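Local structure of F-actin-capping protein subunit alpha (Plasmodium berghei, 7A0H) at residues Ile58-Phe62 / Arg96-Thr101; Asn84-Ala89 / Asp100-Lys106. The protein probably caps the fast-growing barbed ends of actin filaments, blocking subunit exchange there without severing them, and forms an asymmetric homodimer. One frame throughout, in Å; residues are numbered along the deposited sequence.

Interaction 1: residues Ile58-Phe62 / Arg96-Thr101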
loop_
_atom_site.group_PDB
_atom_site.type_symbol
_atom_site.label_atom_id
_atom_site.label_comp_id
_atom_site.label_asym_id
_atom_site.label_seq_id
_atom_site.Cartn_x
_atom_site.Cartn_y
_atom_site.Cartn_z
ATOM N N ILE A 58 7.833 -16.319 -7.007
ATOM C CA ILE A 58 8.424 -15.549 -8.096
ATOM C C ILE A 58 8.850 -16.508 -9.200
ATOM O O ILE A 58 9.478 -17.544 -8.951
ATOM C CB ILE A 58 9.638 -14.747 -7.567
ATOM C CG1 ILE A 58 9.222 -13.514 -6.741
ATOM C CG2 ILE A 58 10.642 -14.336 -8.664
ATOM C CD1 ILE A 58 8.132 -12.783 -7.327
ATOM N N LEU A 59 8.667 -16.070 -10.427
ATOM C CA LEU A 59 9.160 -16.753 -11.600
ATOM C C LEU A 59 10.475 -16.206 -12.131
ATOM O O LEU A 59 10.547 -15.034 -12.499
ATOM C CB LEU A 59 8.159 -16.607 -12.747
ATOM C CG LEU A 59 6.689 -17.071 -12.540
ATOM C CD1 LEU A 59 5.998 -16.885 -13.892
ATOM C CD2 LEU A 59 6.736 -18.502 -12.034
ATOM N N ILE A 60 11.414 -17.103 -12.373
ATOM C CA ILE A 60 12.680 -16.768 -13.013
ATOM C C ILE A 60 12.753 -17.510 -14.334
ATOM O O ILE A 60 12.659 -18.729 -14.367
ATOM C CB ILE A 60 13.897 -17.099 -12.129
ATOM C CG1 ILE A 60 13.842 -16.144 -10.946
ATOM C CG2 ILE A 60 15.156 -16.938 -12.967
ATOM C CD1 ILE A 60 14.836 -16.400 -9.901
ATOM N N PRO A 61 12.914 -16.813 -15.426
ATOM C CA PRO A 61 12.980 -17.478 -16.723
ATOM C C PRO A 61 14.228 -18.315 -16.870
ATOM O O PRO A 61 15.328 -17.929 -16.450
ATOM C CB PRO A 61 13.058 -16.300 -17.708
ATOM C CG PRO A 61 12.595 -15.134 -16.955
ATOM C CD PRO A 61 12.983 -15.355 -15.537
ATOM N N PHE A 62 14.051 -19.442 -17.539
ATOM C CA PHE A 62 15.087 -20.449 -17.674
ATOM C C PHE A 62 15.121 -20.870 -19.130
ATOM O O PHE A 62 14.081 -21.194 -19.699
ATOM C CB PHE A 62 14.784 -21.609 -16.703
ATOM C CG PHE A 62 15.715 -22.733 -16.844
ATOM C CD1 PHE A 62 17.065 -22.498 -16.940
ATOM C CD2 PHE A 62 15.259 -24.025 -16.816
ATOM C CE1 PHE A 62 17.940 -23.536 -17.083
ATOM C CE2 PHE A 62 16.123 -25.065 -16.948
ATOM C CZ PHE A 62 17.469 -24.821 -17.076
ATOM N N ARG A 96 17.253 -11.981 -10.425
ATOM C CA ARG A 96 16.172 -12.856 -10.903
ATOM C C ARG A 96 16.587 -13.546 -12.200
ATOM O O ARG A 96 15.943 -13.427 -13.250
ATOM C CB ARG A 96 14.857 -12.095 -11.098
ATOM C CG ARG A 96 14.187 -11.677 -9.786
ATOM C CD ARG A 96 12.721 -11.322 -9.983
ATOM N NE ARG A 96 12.092 -10.920 -8.718
ATOM C CZ ARG A 96 10.856 -10.413 -8.617
ATOM N NH1 ARG A 96 10.106 -10.231 -9.710
ATOM N NH2 ARG A 96 10.356 -10.106 -7.425
ATOM N N LYS A 97 17.699 -14.259 -12.118
ATOM C CA LYS A 97 18.184 -15.021 -13.249
ATOM C C LYS A 97 18.809 -16.290 -12.758
ATOM O O LYS A 97 19.153 -16.421 -11.581
ATOM C CB LYS A 97 19.175 -14.249 -14.119
ATOM C CG LYS A 97 20.482 -13.843 -13.416
ATOM C CD LYS A 97 21.545 -13.353 -14.449
ATOM C CE LYS A 97 22.834 -12.845 -13.811
ATOM N NZ LYS A 97 23.713 -12.242 -14.879
ATOM N N VAL A 98 18.892 -17.250 -13.674
ATOM C CA VAL A 98 19.568 -18.502 -13.424
ATOM C C VAL A 98 21.060 -18.324 -13.696
ATOM O O VAL A 98 21.452 -17.967 -14.818
ATOM C CB VAL A 98 18.996 -19.608 -14.310
ATOM C CG1 VAL A 98 19.750 -20.897 -14.102
ATOM C CG2 VAL A 98 17.528 -19.820 -13.975
ATOM N N ILE A 99 21.888 -18.740 -12.748
ATOM C CA ILE A 99 23.337 -18.602 -12.901
ATOM C C ILE A 99 24.053 -19.933 -12.967
ATOM O O ILE A 99 25.250 -19.956 -13.230
ATOM C CB ILE A 99 23.945 -17.727 -11.780
ATOM C CG1 ILE A 99 23.657 -18.311 -10.380
ATOM C CG2 ILE A 99 23.299 -16.385 -11.799
ATOM C CD1 ILE A 99 24.298 -17.531 -9.164
ATOM N N ASP A 100 23.380 -21.048 -12.728
ATOM C CA ASP A 100 24.019 -22.358 -12.898
ATOM C C ASP A 100 22.913 -23.409 -12.801
ATOM O O ASP A 100 21.853 -23.179 -12.233
ATOM C CB ASP A 100 25.156 -22.502 -11.849
ATOM C CG ASP A 100 26.068 -23.670 -12.093
ATOM O OD1 ASP A 100 26.486 -23.938 -13.273
ATOM O OD2 ASP A 100 26.438 -24.267 -11.043
ATOM N N THR A 101 23.156 -24.564 -13.381
ATOM C CA THR A 101 22.193 -25.637 -13.243
ATOM C C THR A 101 22.947 -26.926 -13.027
ATOM O O THR A 101 24.025 -27.119 -13.599
ATOM C CB THR A 101 21.294 -25.785 -14.444
ATOM O OG1 THR A 101 22.121 -26.001 -15.573
ATOM C CG2 THR A 101 20.481 -24.550 -14.677
HETATM O O HOH W 1 9.651 -11.791 -11.745
HETATM O O HOH W 2 17.692 -16.726 -16.065
#

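Interaction 2: residues Asn84-Ala89 / Asp100-Lys106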
loop_
_atom_site.group_PDB
_atom_site.type_symbol
_atom_site.label_atom_id
_atom_site.label_comp_id
_atom_site.label_asym_id
_atom_site.label_seq_id
_atom_site.Cartn_x
_atom_site.Cartn_y
_atom_site.Cartn_z
ATOM N N ASN A 84 10.027 -31.189 -13.671
ATOM C CA ASN A 84 9.972 -31.873 -14.948
ATOM C C ASN A 84 11.297 -32.022 -15.625
ATOM O O ASN A 84 11.545 -33.064 -16.232
ATOM C CB ASN A 84 8.970 -31.215 -15.871
ATOM C CG ASN A 84 7.548 -31.508 -15.422
ATOM O OD1 ASN A 84 7.321 -32.328 -14.485
ATOM N ND2 ASN A 84 6.613 -30.765 -15.954
ATOM N N LEU A 85 12.153 -30.976 -15.627
ATOM C CA LEU A 85 13.460 -31.141 -16.251
ATOM C C LEU A 85 14.450 -31.921 -15.396
ATOM O O LEU A 85 15.480 -32.361 -15.933
ATOM C CB LEU A 85 14.080 -29.768 -16.628
ATOM C CG LEU A 85 13.235 -29.017 -17.653
ATOM C CD1 LEU A 85 13.563 -27.583 -17.782
ATOM C CD2 LEU A 85 13.419 -29.672 -18.989
ATOM N N LYS A 86 14.203 -32.070 -14.091
ATOM C CA LYS A 86 15.138 -32.790 -13.237
ATOM C C LYS A 86 16.471 -32.052 -13.190
ATOM O O LYS A 86 17.529 -32.560 -13.565
ATOM C CB LYS A 86 15.302 -34.223 -13.743
ATOM C CG LYS A 86 13.991 -35.082 -13.671
ATOM C CD LYS A 86 13.493 -35.137 -12.203
ATOM C CE LYS A 86 12.382 -36.183 -11.959
ATOM N NZ LYS A 86 11.059 -35.830 -12.551
ATOM N N ILE A 87 16.395 -30.841 -12.680
ATOM C CA ILE A 87 17.471 -29.856 -12.714
ATOM C C ILE A 87 17.340 -29.068 -11.425
ATOM O O ILE A 87 16.209 -28.757 -11.014
ATOM C CB ILE A 87 17.320 -28.963 -13.954
ATOM C CG1 ILE A 87 18.233 -29.452 -15.054
ATOM C CG2 ILE A 87 17.444 -27.497 -13.579
ATOM C CD1 ILE A 87 17.881 -28.768 -16.372
ATOM N N LEU A 88 18.457 -28.871 -10.727
ATOM C CA LEU A 88 18.543 -27.916 -9.639
ATOM C C LEU A 88 19.182 -26.676 -10.229
ATOM O O LEU A 88 20.253 -26.759 -10.852
ATOM C CB LEU A 88 19.411 -28.418 -8.487
ATOM C CG LEU A 88 19.036 -29.804 -7.943
ATOM C CD1 LEU A 88 20.106 -30.357 -6.973
ATOM C CD2 LEU A 88 17.705 -29.779 -7.231
ATOM N N ALA A 89 18.529 -25.546 -10.040
ATOM C CA ALA A 89 18.950 -24.286 -10.631
ATOM C C ALA A 89 19.458 -23.419 -9.502
ATOM O O ALA A 89 18.806 -23.263 -8.446
ATOM C CB ALA A 89 17.811 -23.589 -11.372
ATOM N N ASP A 100 23.380 -21.048 -12.728
ATOM C CA ASP A 100 24.019 -22.358 -12.898
ATOM C C ASP A 100 22.913 -23.409 -12.801
ATOM O O ASP A 100 21.853 -23.179 -12.233
ATOM C CB ASP A 100 25.156 -22.502 -11.849
ATOM C CG ASP A 100 26.068 -23.670 -12.093
ATOM O OD1 ASP A 100 26.486 -23.938 -13.273
ATOM O OD2 ASP A 100 26.438 -24.267 -11.043
ATOM N N THR A 101 23.156 -24.564 -13.381
ATOM C CA THR A 101 22.193 -25.637 -13.243
ATOM C C THR A 101 22.947 -26.926 -13.027
ATOM O O THR A 101 24.025 -27.119 -13.599
ATOM C CB THR A 101 21.294 -25.785 -14.444
ATOM O OG1 THR A 101 22.121 -26.001 -15.573
ATOM C CG2 THR A 101 20.481 -24.550 -14.677
ATOM N N THR A 102 22.381 -27.767 -12.175
ATOM C CA THR A 102 22.981 -29.065 -11.845
ATOM C C THR A 102 21.908 -30.108 -12.146
ATOM O O THR A 102 20.901 -30.188 -11.428
ATOM C CB THR A 102 23.354 -29.157 -10.359
ATOM O OG1 THR A 102 24.079 -27.993 -9.964
ATOM C CG2 THR A 102 24.113 -30.468 -10.111
ATOM N N PRO A 103 22.111 -30.908 -13.178
ATOM C CA PRO A 103 21.116 -31.906 -13.586
ATOM C C PRO A 103 21.027 -33.103 -12.647
ATOM O O PRO A 103 22.029 -33.620 -12.163
ATOM C CB PRO A 103 21.634 -32.346 -14.964
ATOM C CG PRO A 103 23.157 -32.114 -14.855
ATOM C CD PRO A 103 23.332 -30.900 -14.022
ATOM N N LEU A 104 19.848 -33.596 -12.450
ATOM C CA LEU A 104 19.742 -34.849 -11.711
ATOM C C LEU A 104 19.869 -35.990 -12.690
ATOM O O LEU A 104 19.513 -35.865 -13.862
ATOM C CB LEU A 104 18.403 -34.912 -10.972
ATOM C CG LEU A 104 18.182 -33.705 -10.049
ATOM C CD1 LEU A 104 16.852 -33.921 -9.507
ATOM C CD2 LEU A 104 19.212 -33.566 -8.905
ATOM N N THR A 105 20.425 -37.085 -12.208
ATOM C CA THR A 105 20.559 -38.281 -13.034
ATOM C C THR A 105 19.163 -38.848 -13.224
ATOM O O THR A 105 18.386 -38.916 -12.265
ATOM C CB THR A 105 21.491 -39.291 -12.376
ATOM O OG1 THR A 105 22.697 -38.633 -11.922
ATOM C CG2 THR A 105 21.881 -40.369 -13.360
ATOM N N LYS A 106 18.830 -39.212 -14.450
ATOM C CA LYS A 106 17.492 -39.695 -14.755
ATOM C C LYS A 106 17.355 -41.167 -14.383
ATOM O O LYS A 106 18.318 -41.934 -14.450
ATOM C CB LYS A 106 17.181 -39.524 -16.240
ATOM C CG LYS A 106 17.458 -38.145 -16.808
ATOM C CD LYS A 106 16.349 -37.176 -16.475
ATOM C CE LYS A 106 16.336 -35.983 -17.434
ATOM N NZ LYS A 106 15.119 -35.155 -17.159
HETATM O O HOH W 3 18.424 -33.793 -15.651
#

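Interaction 1: residues Ile58-Phe62 / Arg96-Thr101
Two strands from different antiparallel sheets pack face to face here: Ile58-Phe62, paired with strand 66-70, lies against strand 97-103, an outermost strand of the four-stranded antiparallel sheet, and Arg96 just before it. Their short axes cross at -57° and approach to 6.2 Å, so no direct backbone hydrogen bond joins them and the contact rests on side chains, some of them packed on backbone, and on water. Ile60 is central. Its CB points toward the other strand, and with chi1 in m the CG2 methyl sits 3.6 Å from Lys97 CA and 3.9 Å from Val98 CG2; a branched, purely apolar side chain suits this buried position, which Val91 helps to line. Val98, chi1 t, turns the same CG2 methyl to Phe62 CD1 at 4.0 Å. The Phe62 CB points sideways, yet its t rotamer brings the end of the ring nearer, CE1 lying 3.6 Å from Thr101 CG2; the methyl of threonine serves as the apolar neighbour. At the other end Arg96 has positive phi and psi (57/57), the first position of a G1 beta bulge facing Asn92. Its extended side chain reaches back along Ile58, whose CD1 lies over one guanidinium face, 3.5 Å from Arg96 NH2. Where the backbones stay apart, one water donates to Pro61 O and accepts from Val98 N, both at 2.7 Å.

Interaction 2: residues Asn84-Ala89 / Asp100-Lys106
Lys86 adopts a left-handed backbone conformation (64/62) just before its strand begins, where it and Ile87 both face His82 in a G1 beta bulge. The CB of Lys86 points toward Asp100-Lys106, 4.2 Å from Leu104 CB, but the flexible chain then leads away, so that its amine forms a salt bridge with Glu114 of helix 112-131. One further bond continues past the ladder: Leu104 N donates to Lys86 O at 2.8 Å. Within the ladder, Leu88 and Thr102 form a hydrogen-bonded antiparallel pair, with Leu88 N to Thr102 O at 2.9 Å and Thr102 N to Leu88 O at 2.7 Å. Ile87 with Pro103 and Ala89 with Thr101 are the non-hydrogen-bonded pairs on either side; proline, which has no amide hydrogen, costs this ladder no bond at such a site. Leu88 packs its CD1 3.9 Å from Leu104 CD2, and both leucines also rest on Leu81 of strand 79-82. On the other face, Ile87, Ala89 and Thr101 turn toward the strands 58-62 and 66-70, where the small Ala89 meets Ile68. Past the strand end, the long side chain of Lys106 comes back so that NZ donates to Leu85 O at 3.1 Å. The arrangement is the open end of a beta hairpin, strands 87-92 and 97-103, at the edge of a four-stranded antiparallel meander.

Overall arrangement
Strand 97-103 serves both contacts; the ranges share Asp100 and Thr101, of which Thr101 makes contacts in both. Interaction 2 joins it in-plane to its hairpin neighbour mainly through backbone hydrogen bonds, at the surface and about 21 Å from the chain centre; interaction 1, partly buried and about 14 Å from that centre, sets the same strand against a separate two-stranded sheet through apolar side chains and water. They touch mainly at Phe62, whose CE2 lies 3.7 Å from Leu85 CD1 and whose CZ lies 4.0 Å from Ile87 CD1. The face bearing Ile87, Ala89 and Thr101 packs on strands 58-62 and 66-70, while Leu88 and Leu104 pack on the other face against strand 79-82.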